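Local coordinates for protein putative acetyltransferase Sthe_0691 (Sphaerobacter thermophilus, PDB 3SHP) that probably transfers an acetyl group from acetyl-CoA to an acceptor not yet identified, at residues His60-Val65 and Glu107-Trp112. Numbering follows the deposited sequence.
Sequences HLLAIV and ELVVPW
Leu62 reaches from strand 58-66 to Val109 and Trp112 of helix 98-116, joining the mixed beta-sheet to a helix packed on its face, a helix-on-sheet packing consistent with the GNAT acetyltransferase fold. The backbones stay well apart, with 9.3 Å between Leu62 CA and Val109 CA, and no hydrogen bond crosses the gap; side chains alone make the contact.

All of it is apolar. One methyl of Leu62, CD1, does the touching for the strand. Leu62 CG lies anti to the residue's own carbonyl carbon (chi1 -62°) and the chain is extended beyond (chi2 180°), which carries CD1 out to the helix. Val109 and Trp112 sit about one turn apart, and in both the bond from CA to CB points toward the strand. Val109 offers CG2, the methyl anti to its backbone N. Backbone bonds tie Leu62 to Cys76 of strand 72-80, while its side chain also packs on Ile78 of that strand, which Trp112 touches as well; Val109 leans on Leu87 of strand 84-91. Trp112 further meets His117 edge-to-face.

Leu62 CD1 sits obliquely to the indole, 4.1 Å from CZ3 of Trp112 on the six-membered ring and 3.9 Å from Val109 CG2.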
loop_
_atom_site.group_PDB
_atom_site.type_symbol
_atom_site.label_atom_id
_atom_site.label_comp_id
_atom_site.label_asym_id
_atom_site.label_seq_id
_atom_site.Cartn_x
_atom_site.Cartn_y
_atom_site.Cartn_z
ATOM N N HIS A 60 5.713 12.913 -26.727
ATOM C CA HIS A 60 5.608 11.906 -27.770
ATOM C C HIS A 60 6.137 10.591 -27.284
ATOM O O HIS A 60 6.937 10.535 -26.333
ATOM C CB HIS A 60 6.334 12.375 -29.029
ATOM C CG HIS A 60 5.730 13.612 -29.618
ATOM N ND1 HIS A 60 4.554 13.594 -30.339
ATOM C CD2 HIS A 60 6.106 14.918 -29.539
ATOM C CE1 HIS A 60 4.243 14.831 -30.703
ATOM N NE2 HIS A 60 5.172 15.653 -30.232
ATOM N N LEU A 61 5.666 9.538 -27.927
ATOM C CA LEU A 61 6.129 8.203 -27.641
ATOM C C LEU A 61 6.508 7.491 -28.922
ATOM O O LEU A 61 5.690 7.410 -29.837
ATOM C CB LEU A 61 5.000 7.429 -26.998
ATOM C CG LEU A 61 4.920 7.449 -25.498
ATOM C CD1 LEU A 61 3.630 6.678 -25.104
ATOM C CD2 LEU A 61 6.168 6.820 -24.908
ATOM N N LEU A 62 7.733 6.970 -28.969
ATOM C CA LEU A 62 8.184 6.163 -30.066
ATOM C C LEU A 62 8.320 4.723 -29.583
ATOM O O LEU A 62 8.889 4.478 -28.509
ATOM C CB LEU A 62 9.532 6.668 -30.586
ATOM C CG LEU A 62 9.596 8.098 -31.157
ATOM C CD1 LEU A 62 11.003 8.415 -31.615
ATOM C CD2 LEU A 62 8.606 8.280 -32.327
ATOM N N ALA A 63 7.782 3.780 -30.348
ATOM C CA ALA A 63 8.024 2.377 -30.091
ATOM C C ALA A 63 9.374 1.989 -30.642
ATOM O O ALA A 63 9.771 2.440 -31.732
ATOM C CB ALA A 63 6.960 1.547 -30.764
ATOM N N ILE A 64 10.086 1.138 -29.919
ATOM C CA ILE A 64 11.311 0.573 -30.473
ATOM C C ILE A 64 10.942 -0.846 -30.908
ATOM O O ILE A 64 10.468 -1.651 -30.091
ATOM C CB ILE A 64 12.430 0.557 -29.444
ATOM C CG1 ILE A 64 12.695 1.984 -28.914
ATOM C CG2 ILE A 64 13.703 -0.124 -30.016
ATOM C CD1 ILE A 64 13.604 2.011 -27.651
ATOM N N VAL A 65 11.120 -1.144 -32.191
ATOM C CA VAL A 65 10.574 -2.374 -32.758
ATOM C C VAL A 65 11.706 -3.223 -33.300
ATOM O O VAL A 65 12.504 -2.758 -34.107
ATOM C CB VAL A 65 9.531 -2.078 -33.893
ATOM C CG1 VAL A 65 8.942 -3.364 -34.458
ATOM C CG2 VAL A 65 8.411 -1.127 -33.422
ATOM N N GLU A 107 21.137 5.895 -31.008
ATOM C CA GLU A 107 21.826 6.261 -32.256
ATOM C C GLU A 107 20.858 6.767 -33.310
ATOM O O GLU A 107 21.185 7.679 -34.064
ATOM C CB GLU A 107 22.600 5.074 -32.844
ATOM C CG GLU A 107 23.815 4.676 -32.037
ATOM C CD GLU A 107 24.552 3.461 -32.600
ATOM O OE1 GLU A 107 23.951 2.638 -33.340
ATOM O OE2 GLU A 107 25.751 3.327 -32.278
ATOM N N LEU A 108 19.686 6.150 -33.375
ATOM C CA LEU A 108 18.677 6.487 -34.370
ATOM C C LEU A 108 17.969 7.783 -34.062
ATOM O O LEU A 108 17.781 8.592 -34.956
ATOM C CB LEU A 108 17.635 5.364 -34.516
ATOM C CG LEU A 108 18.243 3.990 -34.871
ATOM C CD1 LEU A 108 17.156 2.962 -35.008
ATOM C CD2 LEU A 108 19.103 4.051 -36.140
ATOM N N VAL A 109 17.570 7.973 -32.808
ATOM C CA VAL A 109 16.688 9.083 -32.454
ATOM C C VAL A 109 17.426 10.434 -32.383
ATOM O O VAL A 109 16.848 11.453 -32.725
ATOM C CB VAL A 109 15.885 8.797 -31.138
ATOM C CG1 VAL A 109 16.743 8.999 -29.918
ATOM C CG2 VAL A 109 14.655 9.696 -31.044
ATOM N N VAL A 110 18.696 10.443 -31.979
ATOM C CA VAL A 110 19.435 11.715 -31.826
ATOM C C VAL A 110 19.604 12.515 -33.131
ATOM O O VAL A 110 19.256 13.708 -33.182
ATOM C CB VAL A 110 20.787 11.540 -31.056
ATOM C CG1 VAL A 110 21.618 12.865 -31.068
ATOM C CG2 VAL A 110 20.518 11.134 -29.631
ATOM N N PRO A 111 20.095 11.874 -34.208
ATOM C CA PRO A 111 20.251 12.690 -35.415
ATOM C C PRO A 111 18.910 13.242 -35.914
ATOM O O PRO A 111 18.874 14.374 -36.443
ATOM C CB PRO A 111 20.829 11.709 -36.449
ATOM C CG PRO A 111 21.357 10.552 -35.649
ATOM C CD PRO A 111 20.459 10.466 -34.442
ATOM N N TRP A 112 17.837 12.456 -35.765
ATOM C CA TRP A 112 16.482 12.909 -36.091
ATOM C C TRP A 112 16.104 14.149 -35.250
ATOM O O TRP A 112 15.548 15.121 -35.779
ATOM C CB TRP A 112 15.448 11.783 -35.919
ATOM C CG TRP A 112 14.029 12.267 -35.964
ATOM C CD1 TRP A 112 13.364 12.756 -37.053
ATOM C CD2 TRP A 112 13.094 12.326 -34.871
ATOM N NE1 TRP A 112 12.085 13.122 -36.708
ATOM C CE2 TRP A 112 11.890 12.868 -35.378
ATOM C CE3 TRP A 112 13.155 11.973 -33.515
ATOM C CZ2 TRP A 112 10.750 13.065 -34.575
ATOM C CZ3 TRP A 112 12.021 12.178 -32.715
ATOM C CH2 TRP A 112 10.843 12.738 -33.252
#